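Local coordinates for protein prenylcyclase (Actinoplanes teichomyceticus, PDB 6IJ1) that probably acts on prenyl (isoprenoid) substrates as a prenylcyclase or prenyltransferase, its precise reaction not being established, at residues G283-P296 with C316-T330. Sequence-based numbering, arbitrary orientation.
Sequences GSWTPSARLRMVLP and CLGTIARDTFGLHTT
Asp-323 and Thr-329 together grip the backbone at Ser-288 and Ala-289. Ala-289 N donates to Asp-323 OD1 at 2.9 Å, approaching from above the carboxylate plane, while Ser-288 N runs almost straight (167°) to Thr-329 OG1. That hydroxyl gives its proton to Asp-323 OD2, 2.6 Å from Thr-329 OG1, on the syn side; Thr-329 N reaches the same oxygen. The carboxylate thus fixes the rotation of the threonine hydroxyl and takes up a backbone N-H in the first turn after Gly-326, the helix N-cap. A short antiparallel ladder then takes over: Leu-291 and Ala-321 form a hydrogen-bonded pair, Met-293 N bonds Thr-319 O, and Gly-318 N, inside the type II turn from Cys-316 to Thr-319, closes on Met-293 O at 2.8 Å. Beside the ladder, Arg-290 bends at chi2 and chi3 (-80°), which lays its guanidinium over that of Arg-322; the centres are 3.9 Å apart, the planes tilted by 29°. Water 2 joins Arg-290 NH2 to Ile-320 O, and a salt bridge to Asp-310 probably eases the like-charge stack from the Arg-322 side. At the far end Leu-295 CD2 packs 3.8 Å from Leu-317 CB. Strand 319-321 lies between 291-292 and 308-309, while Pro-246 and Phe-247 of helix 246-256 and Phe-20 of helix 10-23 pack around the start of helix 327-341, in a mainly helical chain consistent with the alpha/alpha-barrel of terpene-cyclase-like proteins.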
ATOM      1  N   GLY A 283      11.870 -17.049   5.456  1.00 17.55           N
ATOM      2  CA  GLY A 283      10.616 -16.529   5.998  1.00 16.71           C
ATOM      3  C   GLY A 283       9.977 -15.469   5.131  1.00 16.64           C
ATOM      4  O   GLY A 283       8.856 -15.036   5.428  1.00 15.93           O
ATOM      5  N   SER A 284      10.672 -15.010   4.081  1.00 15.84           N
ATOM      6  CA  SER A 284      10.106 -13.985   3.204  1.00 15.44           C
ATOM      7  C   SER A 284       9.462 -14.620   1.985  1.00 14.14           C
ATOM      8  O   SER A 284       9.406 -15.841   1.828  1.00 16.08           O
ATOM      9  CB  SER A 284      11.192 -12.997   2.756  1.00 15.66           C
ATOM     10  OG  SER A 284      12.136 -13.673   1.916  1.00 16.34           O
ATOM     11  N   TRP A 285       8.886 -13.771   1.098  1.00 14.55           N
ATOM     12  CA  TRP A 285       8.379 -14.201  -0.204  1.00 13.52           C
ATOM     13  C   TRP A 285       9.122 -13.442  -1.289  1.00 12.98           C
ATOM     14  O   TRP A 285       9.683 -12.353  -1.018  1.00 15.88           O
ATOM     15  CB  TRP A 285       6.846 -13.920  -0.303  1.00 13.61           C
ATOM     16  CG  TRP A 285       6.023 -14.957   0.434  1.00 13.41           C
ATOM     17  CD1 TRP A 285       5.433 -16.061  -0.142  1.00 13.45           C
ATOM     18  CD2 TRP A 285       5.743 -15.022   1.841  1.00 16.12           C
ATOM     19  NE1 TRP A 285       4.813 -16.813   0.847  1.00 14.56           N
ATOM     20  CE2 TRP A 285       4.968 -16.185   2.056  1.00 14.47           C
ATOM     21  CE3 TRP A 285       6.025 -14.184   2.933  1.00 15.89           C
ATOM     22  CZ2 TRP A 285       4.458 -16.546   3.333  1.00 15.58           C
ATOM     23  CZ3 TRP A 285       5.549 -14.542   4.196  1.00 16.39           C
ATOM     24  CH2 TRP A 285       4.782 -15.740   4.380  1.00 15.91           C
ATOM     25  N   THR A 286       9.074 -14.006  -2.509  1.00 13.70           N
ATOM     26  CA  THR A 286       9.793 -13.415  -3.633  1.00 12.51           C
ATOM     27  C   THR A 286       9.368 -11.959  -3.781  1.00 13.99           C
ATOM     28  O   THR A 286       8.161 -11.678  -3.841  1.00 13.88           O
ATOM     29  CB  THR A 286       9.435 -14.174  -4.885  1.00 14.40           C
ATOM     30  OG1 THR A 286       9.848 -15.562  -4.666  1.00 15.58           O
ATOM     31  CG2 THR A 286      10.127 -13.568  -6.133  1.00 15.62           C
ATOM     32  N   PRO A 287      10.300 -11.016  -3.900  1.00 12.36           N
ATOM     33  CA  PRO A 287       9.888  -9.615  -4.034  1.00 12.58           C
ATOM     34  C   PRO A 287       9.009  -9.451  -5.253  1.00 11.71           C
ATOM     35  O   PRO A 287       9.413  -9.745  -6.405  1.00 12.84           O
ATOM     36  CB  PRO A 287      11.201  -8.850  -4.181  1.00 12.92           C
ATOM     37  CG  PRO A 287      12.201  -9.737  -3.348  1.00 14.30           C
ATOM     38  CD  PRO A 287      11.763 -11.125  -3.703  1.00 12.93           C
ATOM     39  N   SER A 288       7.828  -8.904  -5.020  1.00 12.37           N
ATOM     40  CA  SER A 288       6.855  -8.823  -6.097  1.00 12.63           C
ATOM     41  C   SER A 288       5.965  -7.597  -5.918  1.00 12.41           C
ATOM     42  O   SER A 288       4.938  -7.478  -6.610  1.00 12.06           O
ATOM     43  CB  SER A 288       6.033 -10.139  -6.124  1.00 12.31           C
ATOM     44  OG  SER A 288       5.630 -10.547  -4.808  1.00 12.96           O
ATOM     45  N   ALA A 289       6.358  -6.658  -5.068  1.00 11.80           N
ATOM     46  CA  ALA A 289       5.569  -5.440  -4.881  1.00 11.41           C
ATOM     47  C   ALA A 289       6.010  -4.454  -5.968  1.00 12.05           C
ATOM     48  O   ALA A 289       6.849  -3.578  -5.758  1.00 14.01           O
ATOM     49  CB  ALA A 289       5.769  -4.901  -3.454  1.00 12.53           C
ATOM     50  N   ARG A 290       5.449  -4.641  -7.161  1.00 11.15           N
ATOM     51  CA  ARG A 290       5.983  -4.010  -8.371  1.00 12.41           C
ATOM     52  C   ARG A 290       5.349  -2.636  -8.527  1.00 13.82           C
ATOM     53  O   ARG A 290       4.152  -2.518  -8.825  1.00 14.47           O
ATOM     54  CB  ARG A 290       5.723  -4.882  -9.613  1.00 14.35           C
ATOM     55  CG  ARG A 290       6.327  -6.313  -9.499  1.00 14.96           C
ATOM     56  CD  ARG A 290       7.839  -6.314  -9.090  1.00 18.28           C
ATOM     57  NE  ARG A 290       8.742  -6.047 -10.199  1.00 18.07           N
ATOM     58  CZ  ARG A 290       9.208  -7.002 -11.047  1.00 17.40           C
ATOM     59  NH1 ARG A 290       8.800  -8.205 -10.985  1.00 18.34           N
ATOM     60  NH2 ARG A 290       9.993  -6.689 -12.025  1.00 15.74           N
ATOM     61  N   LEU A 291       6.161  -1.628  -8.283  1.00 14.09           N
ATOM     62  CA  LEU A 291       5.753  -0.226  -8.228  1.00 14.73           C
ATOM     63  C   LEU A 291       6.163   0.401  -9.545  1.00 16.13           C
ATOM     64  O   LEU A 291       7.336   0.329  -9.923  1.00 17.49           O
ATOM     65  CB  LEU A 291       6.473   0.433  -7.043  1.00 16.44           C
ATOM     66  CG  LEU A 291       6.110   1.789  -6.469  1.00 23.34           C
ATOM     67  CD1 LEU A 291       7.074   1.989  -5.317  1.00 31.12           C
ATOM     68  CD2 LEU A 291       6.385   2.780  -7.570  1.00 29.52           C
ATOM     69  N   ARG A 292       5.235   1.038 -10.240  1.00 14.67           N
ATOM     70  CA  ARG A 292       5.625   1.738 -11.470  1.00 15.04           C
ATOM     71  C   ARG A 292       5.790   3.218 -11.158  1.00 15.60           C
ATOM     72  O   ARG A 292       4.835   3.876 -10.698  1.00 16.31           O
ATOM     73  CB  ARG A 292       4.639   1.485 -12.596  1.00 17.00           C
ATOM     74  CG  ARG A 292       3.197   1.871 -12.324  1.00 14.62           C
ATOM     75  CD  ARG A 292       2.284   1.428 -13.473  1.00 17.73           C
ATOM     76  NE  ARG A 292       0.906   1.833 -13.249  1.00 16.12           N
ATOM     77  CZ  ARG A 292      -0.118   1.403 -13.964  1.00 17.89           C
ATOM     78  NH1 ARG A 292       0.076   0.588 -15.031  1.00 20.13           N
ATOM     79  NH2 ARG A 292      -1.360   1.759 -13.656  1.00 19.97           N
ATOM     80  N   MET A 293       7.004   3.717 -11.359  1.00 15.54           N
ATOM     81  CA  MET A 293       7.281   5.140 -11.132  1.00 18.12           C
ATOM     82  C   MET A 293       6.792   5.916 -12.358  1.00 17.80           C
ATOM     83  O   MET A 293       7.539   6.201 -13.312  1.00 17.15           O
ATOM     84  CB  MET A 293       8.777   5.365 -10.865  1.00 20.99           C
ATOM     85  CG  MET A 293       9.252   4.979  -9.496  1.00 27.91           C
ATOM     86  SD  MET A 293       8.354   5.905  -8.225  1.00 32.77           S
ATOM     87  CE  MET A 293       8.699   7.559  -8.765  1.00 29.64           C
ATOM     88  N   VAL A 294       5.489   6.221 -12.351  1.00 15.44           N
ATOM     89  CA  VAL A 294       4.873   6.902 -13.484  1.00 15.66           C
ATOM     90  C   VAL A 294       5.615   8.199 -13.763  1.00 15.67           C
ATOM     91  O   VAL A 294       6.075   8.904 -12.861  1.00 15.78           O
ATOM     92  CB  VAL A 294       3.401   7.216 -13.152  1.00 14.04           C
ATOM     93  CG1 VAL A 294       2.642   7.761 -14.411  1.00 16.38           C
ATOM     94  CG2 VAL A 294       2.660   5.939 -12.706  1.00 14.55           C
ATOM     95  N   LEU A 295       5.705   8.532 -15.044  1.00 15.79           N
ATOM     96  CA  LEU A 295       6.388   9.772 -15.360  1.00 16.71           C
ATOM     97  C   LEU A 295       5.549  10.940 -14.858  1.00 18.28           C
ATOM     98  O   LEU A 295       4.335  10.876 -14.922  1.00 17.61           O
ATOM     99  CB  LEU A 295       6.629   9.896 -16.869  1.00 18.36           C
ATOM    100  CG  LEU A 295       7.696   8.872 -17.354  1.00 22.06           C
ATOM    101  CD1 LEU A 295       7.515   8.684 -18.851  1.00 24.82           C
ATOM    102  CD2 LEU A 295       9.097   9.223 -16.912  1.00 18.49           C
ATOM    103  N   PRO A 296       6.190  12.027 -14.424  1.00 17.64           N
ATOM    104  CA  PRO A 296       5.458  13.121 -13.741  1.00 16.82           C
ATOM    105  C   PRO A 296       4.335  13.747 -14.545  1.00 18.99           C
ATOM    106  O   PRO A 296       3.348  14.228 -13.952  1.00 17.79           O
ATOM    107  CB  PRO A 296       6.555  14.145 -13.467  1.00 20.70           C
ATOM    108  CG  PRO A 296       7.775  13.266 -13.230  1.00 20.23           C
ATOM    109  CD  PRO A 296       7.630  12.097 -14.159  1.00 18.10           C
ATOM    110  N   CYS A 316      15.147   6.400 -12.310  1.00 22.26           N
ATOM    111  CA  CYS A 316      14.009   5.867 -11.519  1.00 25.73           C
ATOM    112  C   CYS A 316      12.680   6.284 -12.167  1.00 22.36           C
ATOM    113  O   CYS A 316      11.728   5.524 -12.092  1.00 23.61           O
ATOM    114  CB  CYS A 316      14.103   6.246 -10.045  1.00 27.85           C
ATOM    115  SG  CYS A 316      13.677   7.960  -9.645  1.00 41.03           S
ATOM    116  N   LEU A 317      12.634   7.438 -12.825  1.00 21.20           N
ATOM    117  CA  LEU A 317      11.366   7.858 -13.469  1.00 20.49           C
ATOM    118  C   LEU A 317      11.096   6.953 -14.675  1.00 21.35           C
ATOM    119  O   LEU A 317      12.001   6.754 -15.467  1.00 23.10           O
ATOM    120  CB  LEU A 317      11.480   9.309 -13.945  1.00 22.93           C
ATOM    121  CG  LEU A 317      11.613  10.383 -12.872  1.00 25.19           C
ATOM    122  CD1 LEU A 317      11.496  11.769 -13.495  1.00 24.75           C
ATOM    123  CD2 LEU A 317      10.583  10.196 -11.776  1.00 26.05           C
ATOM    124  N   GLY A 318       9.883   6.435 -14.802  1.00 17.04           N
ATOM    125  CA  GLY A 318       9.560   5.641 -15.974  1.00 18.04           C
ATOM    126  C   GLY A 318       9.964   4.194 -15.830  1.00 17.63           C
ATOM    127  O   GLY A 318       9.967   3.466 -16.828  1.00 19.01           O
ATOM    128  N   THR A 319      10.284   3.757 -14.615  1.00 17.16           N
ATOM    129  CA  THR A 319      10.726   2.390 -14.376  1.00 15.15           C
ATOM    130  C   THR A 319       9.672   1.648 -13.554  1.00 15.92           C
ATOM    131  O   THR A 319       8.921   2.240 -12.784  1.00 15.94           O
ATOM    132  CB  THR A 319      12.078   2.409 -13.662  1.00 16.40           C
ATOM    133  OG1 THR A 319      12.794   1.218 -13.968  1.00 16.30           O
ATOM    134  CG2 THR A 319      11.939   2.471 -12.107  1.00 16.07           C
ATOM    135  N   ILE A 320       9.670   0.325 -13.718  1.00 13.68           N
ATOM    136  CA  ILE A 320       8.943  -0.573 -12.811  1.00 12.12           C
ATOM    137  C   ILE A 320       9.950  -1.127 -11.828  1.00 13.32           C
ATOM    138  O   ILE A 320      10.945  -1.751 -12.239  1.00 15.47           O
ATOM    139  CB  ILE A 320       8.255  -1.692 -13.573  1.00 13.93           C
ATOM    140  CG1 ILE A 320       7.120  -1.113 -14.385  1.00 14.56           C
ATOM    141  CG2 ILE A 320       7.686  -2.740 -12.565  1.00 14.42           C
ATOM    142  CD1 ILE A 320       6.638  -2.076 -15.476  1.00 16.88           C
ATOM    143  N   ALA A 321       9.742  -0.859 -10.543  1.00 13.73           N
ATOM    144  CA  ALA A 321      10.685  -1.210  -9.493  1.00 13.47           C
ATOM    145  C   ALA A 321      10.116  -2.351  -8.684  1.00 14.19           C
ATOM    146  O   ALA A 321       8.936  -2.704  -8.806  1.00 14.57           O
ATOM    147  CB  ALA A 321      10.935   0.002  -8.581  1.00 15.31           C
ATOM    148  N   ARG A 322      10.957  -2.929  -7.840  1.00 12.35           N
ATOM    149  CA  ARG A 322      10.517  -3.942  -6.903  1.00 12.29           C
ATOM    150  C   ARG A 322      11.049  -3.603  -5.521  1.00 12.59           C
ATOM    151  O   ARG A 322      11.998  -2.828  -5.358  1.00 13.58           O
ATOM    152  CB  ARG A 322      10.983  -5.355  -7.337  1.00 13.24           C
ATOM    153  CG  ARG A 322      12.412  -5.587  -7.070  1.00 14.35           C
ATOM    154  CD  ARG A 322      12.845  -6.959  -7.784  1.00 15.96           C
ATOM    155  NE  ARG A 322      13.095  -6.722  -9.192  1.00 13.88           N
ATOM    156  CZ  ARG A 322      12.874  -7.633 -10.152  1.00 14.85           C
ATOM    157  NH1 ARG A 322      12.363  -8.830  -9.838  1.00 14.84           N
ATOM    158  NH2 ARG A 322      13.211  -7.340 -11.417  1.00 15.21           N
ATOM    159  N   ASP A 323      10.408  -4.191  -4.505  1.00 12.40           N
ATOM    160  CA  ASP A 323      10.864  -4.062  -3.135  1.00 12.89           C
ATOM    161  C   ASP A 323      12.114  -4.917  -2.955  1.00 13.28           C
ATOM    162  O   ASP A 323      12.039  -6.127  -2.653  1.00 13.83           O
ATOM    163  CB  ASP A 323       9.740  -4.493  -2.155  1.00 12.88           C
ATOM    164  CG  ASP A 323       9.159  -5.867  -2.456  1.00 12.42           C
ATOM    165  OD1 ASP A 323       8.857  -6.203  -3.630  1.00 13.02           O
ATOM    166  OD2 ASP A 323       8.899  -6.604  -1.463  1.00 13.52           O
ATOM    167  N   THR A 324      13.264  -4.280  -3.198  1.00 12.71           N
ATOM    168  CA  THR A 324      14.581  -4.910  -3.249  1.00 13.90           C
ATOM    169  C   THR A 324      14.825  -5.973  -2.182  1.00 15.96           C
ATOM    170  O   THR A 324      15.417  -7.032  -2.458  1.00 15.37           O
ATOM    171  CB  THR A 324      15.576  -3.799  -3.090  1.00 14.61           C
ATOM    172  OG1 THR A 324      15.240  -2.718  -3.969  1.00 15.70           O
ATOM    173  CG2 THR A 324      16.997  -4.317  -3.444  1.00 16.64           C
ATOM    174  N   PHE A 325      14.419  -5.667  -0.944  1.00 13.73           N
ATOM    175  CA  PHE A 325      14.744  -6.526   0.191  1.00 14.06           C
ATOM    176  C   PHE A 325      13.589  -7.411   0.617  1.00 14.63           C
ATOM    177  O   PHE A 325      13.720  -8.169   1.588  1.00 15.74           O
ATOM    178  CB  PHE A 325      15.254  -5.637   1.341  1.00 16.35           C
ATOM    179  CG  PHE A 325      16.455  -4.870   0.937  1.00 19.55           C
ATOM    180  CD1 PHE A 325      17.602  -5.537   0.652  1.00 20.64           C
ATOM    181  CD2 PHE A 325      16.382  -3.509   0.776  1.00 20.58           C
ATOM    182  CE1 PHE A 325      18.745  -4.779   0.250  1.00 23.39           C
ATOM    183  CE2 PHE A 325      17.491  -2.749   0.358  1.00 25.44           C
ATOM    184  CZ  PHE A 325      18.663  -3.403   0.098  1.00 23.23           C
ATOM    185  N   GLY A 326      12.440  -7.344  -0.101  1.00 12.71           N
ATOM    186  CA  GLY A 326      11.319  -8.231   0.166  1.00 13.45           C
ATOM    187  C   GLY A 326      10.500  -7.881   1.392  1.00 13.61           C
ATOM    188  O   GLY A 326       9.601  -8.655   1.759  1.00 14.64           O
ATOM    189  N   LEU A 327      10.730  -6.700   1.978  1.00 13.88           N
ATOM    190  CA  LEU A 327       9.976  -6.397   3.211  1.00 12.33           C
ATOM    191  C   LEU A 327       8.530  -6.033   2.865  1.00 14.20           C
ATOM    192  O   LEU A 327       7.593  -6.451   3.562  1.00 13.81           O
ATOM    193  CB  LEU A 327      10.598  -5.243   4.019  1.00 14.48           C
ATOM    194  CG  LEU A 327      12.093  -5.256   4.330  1.00 20.49           C
ATOM    195  CD1 LEU A 327      12.325  -4.213   5.475  1.00 19.79           C
ATOM    196  CD2 LEU A 327      12.607  -6.581   4.743  1.00 23.69           C
ATOM    197  N   HIS A 328       8.323  -5.247   1.798  1.00 13.29           N
ATOM    198  CA  HIS A 328       6.957  -4.857   1.480  1.00 12.86           C
ATOM    199  C   HIS A 328       6.133  -6.064   1.101  1.00 13.99           C
ATOM    200  O   HIS A 328       5.016  -6.244   1.583  1.00 13.70           O
ATOM    201  CB  HIS A 328       7.007  -3.813   0.348  1.00 13.41           C
ATOM    202  CG  HIS A 328       5.726  -3.073   0.140  1.00 12.94           C
ATOM    203  ND1 HIS A 328       4.582  -3.692  -0.291  1.00 14.20           N
ATOM    204  CD2 HIS A 328       5.411  -1.770   0.334  1.00 14.45           C
ATOM    205  CE1 HIS A 328       3.608  -2.804  -0.368  1.00 14.73           C
ATOM    206  NE2 HIS A 328       4.076  -1.618   0.016  1.00 14.69           N
ATOM    207  N   THR A 329       6.697  -6.936   0.272  1.00 12.68           N
ATOM    208  CA  THR A 329       5.959  -8.156  -0.118  1.00 12.14           C
ATOM    209  C   THR A 329       5.648  -9.002   1.094  1.00 11.67           C
ATOM    210  O   THR A 329       4.527  -9.471   1.267  1.00 13.16           O
ATOM    211  CB  THR A 329       6.786  -8.997  -1.122  1.00 13.12           C
ATOM    212  OG1 THR A 329       7.029  -8.265  -2.321  1.00 12.80           O
ATOM    213  CG2 THR A 329       6.052 -10.319  -1.492  1.00 13.40           C
ATOM    214  N   THR A 330       6.630  -9.222   1.958  1.00 13.30           N
ATOM    215  CA  THR A 330       6.398 -10.104   3.092  1.00 12.41           C
ATOM    216  C   THR A 330       5.347  -9.520   4.023  1.00 13.17           C
ATOM    217  O   THR A 330       4.478 -10.266   4.494  1.00 14.24           O
ATOM    218  CB  THR A 330       7.738 -10.318   3.809  1.00 14.05           C
ATOM    219  OG1 THR A 330       8.624 -10.960   2.908  1.00 15.45           O
ATOM    220  CG2 THR A 330       7.534 -11.206   5.058  1.00 14.75           C
TER
HETATM  221  O   HOH W   1      11.911 -10.383  -7.461  1.00 13.97           O
HETATM  222  O   HOH W   2      11.057  -4.255 -11.177  1.00 16.79           O